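PDB 6FOP: glycoside hydrolase family 81 from Clostridium thermocellum, which hydrolyses beta-1,3-glucans such as laminarin as a family 81 endo-acting glucanase of the cellulosome. Local coordinates for the nickel (II) ion site and the calcium ion site. Residues are numbered along the deposited sequence; one frame, centred on the assembly and turned at random.

Contact 1: the nickel (II) ion site. Residues 549-551, 562, 570, 574, 598, 601-602, 605. With NI (nickel (II) ion), chain B.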
ATOM      1  N   HIS A 549      10.308  -8.211  18.658  1.00 17.25           N
ATOM      2  CA  HIS A 549       9.497  -7.004  18.808  1.00 17.44           C
ATOM      3  C   HIS A 549       8.040  -7.328  18.526  1.00 17.23           C
ATOM      4  O   HIS A 549       7.743  -8.286  17.800  1.00 17.76           O
ATOM      5  CB  HIS A 549      10.007  -5.912  17.839  1.00 17.02           C
ATOM      6  CG  HIS A 549      11.484  -5.687  17.904  1.00 18.07           C
ATOM      7  ND1 HIS A 549      12.054  -4.811  18.805  1.00 18.63           N
ATOM      8  CD2 HIS A 549      12.514  -6.298  17.274  1.00 18.77           C
ATOM      9  CE1 HIS A 549      13.367  -4.858  18.694  1.00 20.56           C
ATOM     10  NE2 HIS A 549      13.675  -5.757  17.774  1.00 20.29           N
ATOM     11  N   ASN A 550       7.149  -6.453  18.996  1.00 16.87           N
ATOM     12  CA  ASN A 550       5.715  -6.499  18.739  1.00 16.81           C
ATOM     13  C   ASN A 550       5.258  -5.589  17.586  1.00 15.56           C
ATOM     14  O   ASN A 550       4.067  -5.403  17.372  1.00 16.14           O
ATOM     15  CB  ASN A 550       4.915  -6.228  20.020  1.00 17.21           C
ATOM     16  CG  ASN A 550       5.035  -4.790  20.525  1.00 18.80           C
ATOM     17  OD1 ASN A 550       5.372  -3.853  19.794  1.00 18.43           O
ATOM     18  ND2 ASN A 550       4.830  -4.633  21.833  1.00 20.17           N
ATOM     19  N   TYR A 551       6.235  -5.072  16.847  1.00 14.90           N
ATOM     20  CA  TYR A 551       6.060  -4.030  15.852  1.00 14.57           C
ATOM     21  C   TYR A 551       7.176  -4.186  14.835  1.00 14.03           C
ATOM     22  O   TYR A 551       8.308  -4.447  15.226  1.00 14.60           O
ATOM     23  CB  TYR A 551       6.176  -2.671  16.545  1.00 14.42           C
ATOM     24  CG  TYR A 551       6.443  -1.480  15.634  1.00 13.75           C
ATOM     25  CD1 TYR A 551       5.520  -1.122  14.628  1.00 14.60           C
ATOM     26  CD2 TYR A 551       7.594  -0.731  15.757  1.00 14.40           C
ATOM     27  CE1 TYR A 551       5.753  -0.040  13.804  1.00 14.12           C
ATOM     28  CE2 TYR A 551       7.834   0.348  14.937  1.00 13.75           C
ATOM     29  CZ  TYR A 551       6.896   0.708  13.968  1.00 13.87           C
ATOM     30  OH  TYR A 551       7.116   1.802  13.188  1.00 13.66           O
ATOM     31  N   HIS A 562      12.781  -3.974  12.451  1.00 14.02           N
ATOM     32  CA  HIS A 562      12.601  -2.896  13.424  1.00 14.93           C
ATOM     33  C   HIS A 562      13.728  -1.863  13.230  1.00 15.30           C
ATOM     34  O   HIS A 562      14.427  -1.484  14.173  1.00 16.90           O
ATOM     35  CB  HIS A 562      12.598  -3.532  14.800  1.00 15.63           C
ATOM     36  CG  HIS A 562      12.156  -2.645  15.922  1.00 15.68           C
ATOM     37  ND1 HIS A 562      13.014  -1.804  16.603  1.00 15.85           N
ATOM     38  CD2 HIS A 562      10.976  -2.578  16.570  1.00 14.83           C
ATOM     39  CE1 HIS A 562      12.367  -1.226  17.600  1.00 17.52           C
ATOM     40  NE2 HIS A 562      11.139  -1.700  17.622  1.00 15.84           N
ATOM     41  N   ASN A 570      14.356   4.710  19.300  1.00 15.82           N
ATOM     42  CA  ASN A 570      13.246   3.771  19.193  1.00 15.64           C
ATOM     43  C   ASN A 570      11.880   4.463  19.247  1.00 15.34           C
ATOM     44  O   ASN A 570      10.895   3.946  18.699  1.00 14.30           O
ATOM     45  CB  ASN A 570      13.383   2.627  20.209  1.00 16.54           C
ATOM     46  CG  ASN A 570      14.552   1.721  19.889  1.00 17.34           C
ATOM     47  OD1 ASN A 570      15.657   1.817  20.471  1.00 21.75           O
ATOM     48  ND2 ASN A 570      14.354   0.906  18.915  1.00 16.12           N
ATOM     49  N   HIS A 574       9.153   3.762  16.239  1.00 13.64           N
ATOM     50  CA  HIS A 574       7.718   3.522  16.439  1.00 12.87           C
ATOM     51  C   HIS A 574       6.857   4.631  15.789  1.00 13.44           C
ATOM     52  O   HIS A 574       5.840   4.344  15.144  1.00 13.39           O
ATOM     53  CB  HIS A 574       7.437   3.407  17.943  1.00 13.96           C
ATOM     54  CG  HIS A 574       7.759   2.058  18.498  1.00 13.30           C
ATOM     55  ND1 HIS A 574       6.808   1.228  19.027  1.00 13.97           N
ATOM     56  CD2 HIS A 574       8.916   1.369  18.535  1.00 14.39           C
ATOM     57  CE1 HIS A 574       7.361   0.096  19.393  1.00 14.09           C
ATOM     58  NE2 HIS A 574       8.641   0.160  19.113  1.00 14.19           N
ATOM     59  N   ASN A 598       2.773  -1.540  22.767  1.00 15.16           N
ATOM     60  CA  ASN A 598       3.655  -0.898  21.785  1.00 14.91           C
ATOM     61  C   ASN A 598       4.453   0.227  22.449  1.00 14.00           C
ATOM     62  O   ASN A 598       5.688   0.315  22.316  1.00 14.68           O
ATOM     63  CB  ASN A 598       2.821  -0.445  20.572  1.00 14.30           C
ATOM     64  CG  ASN A 598       3.627   0.303  19.546  1.00 14.40           C
ATOM     65  OD1 ASN A 598       4.170   1.379  19.811  1.00 15.10           O
ATOM     66  ND2 ASN A 598       3.672  -0.236  18.318  1.00 14.97           N
ATOM     67  N   GLU A 601       6.960  -1.215  24.921  1.00 15.68           N
ATOM     68  CA  GLU A 601       8.133  -1.756  24.227  1.00 16.54           C
ATOM     69  C   GLU A 601       9.081  -0.617  23.833  1.00 15.21           C
ATOM     70  O   GLU A 601      10.295  -0.703  23.991  1.00 16.57           O
ATOM     71  CB  GLU A 601       7.733  -2.508  22.957  1.00 16.86           C
ATOM     72  CG  GLU A 601       8.916  -2.801  22.040  1.00 18.14           C
ATOM     73  CD  GLU A 601       8.602  -3.576  20.777  1.00 17.15           C
ATOM     74  OE1 GLU A 601       8.156  -4.720  20.889  1.00 18.69           O
ATOM     75  OE2 GLU A 601       8.820  -3.032  19.668  1.00 15.31           O
ATOM     76  N   MET A 602       8.507   0.438  23.262  1.00 14.85           N
ATOM     77  CA  MET A 602       9.281   1.611  22.851  1.00 14.48           C
ATOM     78  C   MET A 602      10.106   2.188  24.020  1.00 15.44           C
ATOM     79  O   MET A 602      11.303   2.461  23.865  1.00 15.52           O
ATOM     80  CB  MET A 602       8.317   2.651  22.223  1.00 14.77           C
ATOM     81  CG  MET A 602       8.941   3.978  21.816  1.00 15.81           C
ATOM     82  SD  MET A 602       9.161   5.163  23.158  1.00 16.80           S
ATOM     83  CE  MET A 602       7.459   5.371  23.669  1.00 15.98           C
ATOM     84  N   GLU A 605      12.996  -0.171  24.896  1.00 16.71           N
ATOM     85  CA  GLU A 605      14.025  -0.083  23.870  1.00 17.89           C
ATOM     86  C   GLU A 605      14.817   1.213  23.948  1.00 17.37           C
ATOM     87  O   GLU A 605      16.006   1.230  23.640  1.00 19.80           O
ATOM     88  CB  GLU A 605      13.411  -0.285  22.484  1.00 17.64           C
ATOM     89  CG  GLU A 605      12.848  -1.686  22.319  1.00 17.94           C
ATOM     90  CD  GLU A 605      11.929  -1.876  21.133  1.00 17.92           C
ATOM     91  OE1 GLU A 605      11.290  -0.912  20.627  1.00 17.27           O
ATOM     92  OE2 GLU A 605      11.751  -3.046  20.746  1.00 19.97           O
TER
HETATM   93 NI    NI B 828       9.953  -1.426  19.303  1.00 14.81          NI
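A two-histidine, two-glutamate metal site in the family 81 C-terminal domain holds the nickel ion in near-tetrahedral geometry. Both carboxylates rise from helix 592-606, one turn apart, with extended chains but different first torsions: Glu601 has CG anti to its backbone N (chi1 166°), whereas Glu605 has CG anti to its carbonyl carbon (chi1 -65°). They converge on the metal, Glu601 OE2 bonding NI at 2.0 Å. Glu605 binds through OE1, while its second oxygen, OE2, stands at a looser 2.8 Å from NI. Each histidine presents NE2 tip-on, His574 from helix 570-575 and His562 from a loop, both at 2.1 Å from NI.

Hydrogen bonds of the second shell fix how these ligands are turned. His574 ND1 donates nearly in its ring plane to Asn598 OD1 (2.8 Å), approaching from above the amide carbonyl plane; Asn598 thus helps fix the ring rotation from the same helix as the glutamates. Glu601 OE1 receives the backbone N of Asn550 on its syn lone pair, at 2.8 Å. The ring of His549 gives ND1 to Glu605 OE2 (2.6 Å), a donor above the carboxylate plane.

Packing adds to the support of the ligands. The imidazole of His574 lies sandwiched between Met602 CB over one face and Tyr551 CD2 over the other. The rings of His549 and His562 lie face over face, with His549 ND1 centred 3.3 Å above the His562 plane.

Contact 2: the calcium ion site. Residues 37-39, 398, 453, 466-471. With CA (calcium ion), chain C.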
ATOM      1  N   THR A  37       4.684   1.318 -11.756  1.00 14.75           N
ATOM      2  CA  THR A  37       5.869   1.401 -10.890  1.00 14.87           C
ATOM      3  C   THR A  37       5.455   1.123  -9.447  1.00 12.88           C
ATOM      4  O   THR A  37       4.274   0.871  -9.153  1.00 13.72           O
ATOM      5  CB  THR A  37       6.494   2.813 -10.972  1.00 15.05           C
ATOM      6  OG1 THR A  37       5.606   3.783 -10.405  1.00 14.82           O
ATOM      7  CG2 THR A  37       6.786   3.210 -12.405  1.00 15.67           C
ATOM      8  N   ASN A  38       6.417   1.169  -8.537  1.00 13.14           N
ATOM      9  CA  ASN A  38       6.112   1.095  -7.117  1.00 12.83           C
ATOM     10  C   ASN A  38       5.409  -0.187  -6.743  1.00 13.21           C
ATOM     11  O   ASN A  38       4.446  -0.196  -5.991  1.00 13.31           O
ATOM     12  CB  ASN A  38       5.311   2.310  -6.597  1.00 13.06           C
ATOM     13  CG  ASN A  38       6.062   3.601  -6.782  1.00 13.41           C
ATOM     14  OD1 ASN A  38       5.955   4.261  -7.816  1.00 14.92           O
ATOM     15  ND2 ASN A  38       6.806   4.003  -5.742  1.00 13.55           N
ATOM     16  N   SER A  39       5.914  -1.303  -7.286  1.00 12.42           N
ATOM     17  CA  SER A  39       5.297  -2.575  -7.001  1.00 12.70           C
ATOM     18  C   SER A  39       6.346  -3.693  -6.849  1.00 12.50           C
ATOM     19  O   SER A  39       7.557  -3.467  -6.885  1.00 13.79           O
ATOM     20  CB  SER A  39       4.281  -2.862  -8.102  1.00 12.78           C
ATOM     21  OG  SER A  39       3.442  -3.981  -7.790  1.00 13.21           O
ATOM     22  N   GLY A 398       5.209   8.089 -17.613  1.00 16.82           N
ATOM     23  CA  GLY A 398       3.819   8.515 -17.338  1.00 17.31           C
ATOM     24  C   GLY A 398       3.618   8.765 -15.850  1.00 16.24           C
ATOM     25  O   GLY A 398       3.049   7.932 -15.118  1.00 16.06           O
ATOM     26  N   ASP A 453      -1.902  10.392 -10.304  1.00 14.41           N
ATOM     27  CA  ASP A 453      -0.534   9.937 -10.283  1.00 14.21           C
ATOM     28  C   ASP A 453      -0.326   8.814  -9.256  1.00 14.03           C
ATOM     29  O   ASP A 453       0.370   7.846  -9.551  1.00 15.31           O
ATOM     30  CB  ASP A 453       0.454  11.073 -10.004  1.00 14.59           C
ATOM     31  CG  ASP A 453       1.893  10.591 -10.029  1.00 14.89           C
ATOM     32  OD1 ASP A 453       2.413  10.291 -11.145  1.00 15.49           O
ATOM     33  OD2 ASP A 453       2.488  10.483  -8.938  1.00 14.84           O
ATOM     34  N   PHE A 466      -2.535   2.178 -13.367  1.00 14.66           N
ATOM     35  CA  PHE A 466      -3.598   1.852 -12.421  1.00 14.67           C
ATOM     36  C   PHE A 466      -3.025   1.695 -11.021  1.00 13.99           C
ATOM     37  O   PHE A 466      -2.109   0.904 -10.812  1.00 14.03           O
ATOM     38  CB  PHE A 466      -4.290   0.564 -12.852  1.00 14.84           C
ATOM     39  CG  PHE A 466      -5.481   0.191 -12.021  1.00 14.80           C
ATOM     40  CD1 PHE A 466      -6.669   0.895 -12.125  1.00 15.67           C
ATOM     41  CD2 PHE A 466      -5.445  -0.920 -11.206  1.00 13.83           C
ATOM     42  CE1 PHE A 466      -7.753   0.520 -11.369  1.00 15.96           C
ATOM     43  CE2 PHE A 466      -6.539  -1.304 -10.460  1.00 14.86           C
ATOM     44  CZ  PHE A 466      -7.690  -0.580 -10.552  1.00 16.23           C
ATOM     45  N   LEU A 467      -3.533   2.471 -10.071  1.00 12.95           N
ATOM     46  CA  LEU A 467      -3.165   2.355  -8.652  1.00 12.91           C
ATOM     47  C   LEU A 467      -1.671   2.238  -8.412  1.00 12.65           C
ATOM     48  O   LEU A 467      -1.168   1.208  -7.903  1.00 13.08           O
ATOM     49  CB  LEU A 467      -3.922   1.190  -7.996  1.00 12.98           C
ATOM     50  CG  LEU A 467      -5.441   1.212  -7.970  1.00 14.00           C
ATOM     51  CD1 LEU A 467      -5.963  -0.004  -7.219  1.00 14.60           C
ATOM     52  CD2 LEU A 467      -5.987   2.517  -7.365  1.00 14.27           C
ATOM     53  N   ARG A 468      -0.949   3.301  -8.735  1.00 12.06           N
ATOM     54  CA  ARG A 468       0.503   3.251  -8.633  1.00 12.79           C
ATOM     55  C   ARG A 468       1.023   2.706  -7.317  1.00 12.09           C
ATOM     56  O   ARG A 468       1.567   1.587  -7.253  1.00 12.80           O
ATOM     57  CB  ARG A 468       1.164   4.598  -8.942  1.00 13.62           C
ATOM     58  CG  ARG A 468       2.680   4.522  -9.024  1.00 14.15           C
ATOM     59  CD  ARG A 468       3.363   5.875  -9.009  1.00 13.90           C
ATOM     60  NE  ARG A 468       2.841   6.740 -10.056  1.00 13.71           N
ATOM     61  CZ  ARG A 468       3.205   6.706 -11.338  1.00 14.43           C
ATOM     62  NH1 ARG A 468       4.126   5.840 -11.791  1.00 15.18           N
ATOM     63  NH2 ARG A 468       2.617   7.515 -12.203  1.00 14.36           N
ATOM     64  N   ASN A 469       0.888   3.473  -6.226  1.00 12.43           N
ATOM     65  CA  ASN A 469       1.561   3.050  -4.998  1.00 12.73           C
ATOM     66  C   ASN A 469       0.915   1.869  -4.273  1.00 12.14           C
ATOM     67  O   ASN A 469       1.623   1.093  -3.608  1.00 13.36           O
ATOM     68  CB  ASN A 469       1.774   4.219  -4.068  1.00 13.26           C
ATOM     69  CG  ASN A 469       2.745   5.212  -4.655  1.00 13.47           C
ATOM     70  OD1 ASN A 469       2.313   6.140  -5.358  1.00 15.69           O
ATOM     71  ND2 ASN A 469       4.027   5.022  -4.432  1.00 13.97           N
ATOM     72  N   PHE A 470      -0.393   1.682  -4.437  1.00 12.23           N
ATOM     73  CA  PHE A 470      -1.100   0.643  -3.710  1.00 12.26           C
ATOM     74  C   PHE A 470      -0.912  -0.701  -4.394  1.00 12.12           C
ATOM     75  O   PHE A 470      -1.058  -0.770  -5.625  1.00 12.15           O
ATOM     76  CB  PHE A 470      -2.573   0.962  -3.602  1.00 12.29           C
ATOM     77  CG  PHE A 470      -3.306   0.081  -2.631  1.00 11.97           C
ATOM     78  CD1 PHE A 470      -3.065   0.206  -1.252  1.00 12.16           C
ATOM     79  CD2 PHE A 470      -4.259  -0.813  -3.047  1.00 13.01           C
ATOM     80  CE1 PHE A 470      -3.743  -0.586  -0.341  1.00 13.31           C
ATOM     81  CE2 PHE A 470      -4.946  -1.591  -2.131  1.00 13.62           C
ATOM     82  CZ  PHE A 470      -4.682  -1.474  -0.773  1.00 13.27           C
ATOM     83  N   ASP A 471      -0.670  -1.763  -3.623  1.00 11.99           N
ATOM     84  CA  ASP A 471      -0.596  -3.162  -4.123  1.00 11.76           C
ATOM     85  C   ASP A 471      -1.922  -3.818  -3.695  1.00 11.51           C
ATOM     86  O   ASP A 471      -2.148  -4.068  -2.507  1.00 12.60           O
ATOM     87  CB  ASP A 471       0.584  -3.854  -3.476  1.00 12.26           C
ATOM     88  CG  ASP A 471       0.764  -5.310  -3.907  1.00 13.40           C
ATOM     89  OD1 ASP A 471      -0.264  -5.978  -4.158  1.00 12.56           O
ATOM     90  OD2 ASP A 471       1.940  -5.765  -3.867  1.00 13.07           O
TER
HETATM   91 CA    CA C 801       0.307  -0.543  -7.496  1.00 13.06          CA
HETATM   92  O   HOH W   1       0.676  -2.949  -7.483  1.00 12.88           O
HETATM   93  O   HOH W   2       1.915  -0.937  -5.724  1.00 12.77           O
HETATM   94  O   HOH W   3       1.885  -0.493  -9.277  1.00 13.50           O
HETATM   95  O   HOH W   4      -1.217  -1.245  -9.198  1.00 14.33           O
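Main-chain carbonyls of Leu467 and Arg468 in a loop, and of Phe470 in the short strand 470-471, join with water to form a calcium site. The ion is seven-coordinate. On its protein side the chain curls around it, so that Leu467 O and Phe470 O each approach CA to 2.3 Å and Arg468 O follows at 2.5 Å.

The firm part lies behind this turn, where the side chain of Arg468 leaves the ion with CG anti to the backbone N (chi1 -172°) and points its guanidinium away. NH1 donates to Thr37 OG1 at 2.9 Å, in the guanidinium plane. NH2 meets Gly398 O along a carbonyl lone pair, in a nearly straight bond (163° at H). NE reaches Asp453 O, in the last turn of helix 440-455, from above that carbonyl plane, and NH2 also forms a salt bridge with the carboxylate OD1 of Asp453, although the hydrogen bond there is weak and bent. Held along its edges by these partners, the guanidinium is probably restrained from rotating and ties the calcium loop to the segment 37-39. Thr37 OG1 in turn donates to Asn38 OD1 on a lone pair of the amide carbonyl.

The other side of the ion is looser and hydrated: waters 1 to 4 fill this side, each 2.4 Å from CA. They link the ion to the protein, water 3 to Thr37 O, water 2 to Asn38 O, and water 4 to Phe466 O. Ser39, with OG anti to its backbone N (chi1 -169°), sets that hydroxyl oxygen 3.0 Å from water 1.

The C-alpha centres of contact 1 and contact 2 lie about 29 Å apart, and the two sites share no residue or secondary-structure element. Contact 1 joins helices 570-575 and 592-606 to the loops around 549-551 and 562, all within the C-terminal family region. Contact 2 also draws on that region, but links it to the distant segment 37-39 near the start of the chain. Contact 2 may thus brace parts of the chain distant in sequence, whereas contact 1 is local and its nickel may come from purification or crystallisation. The structure alone does not show a catalytic part for either ion.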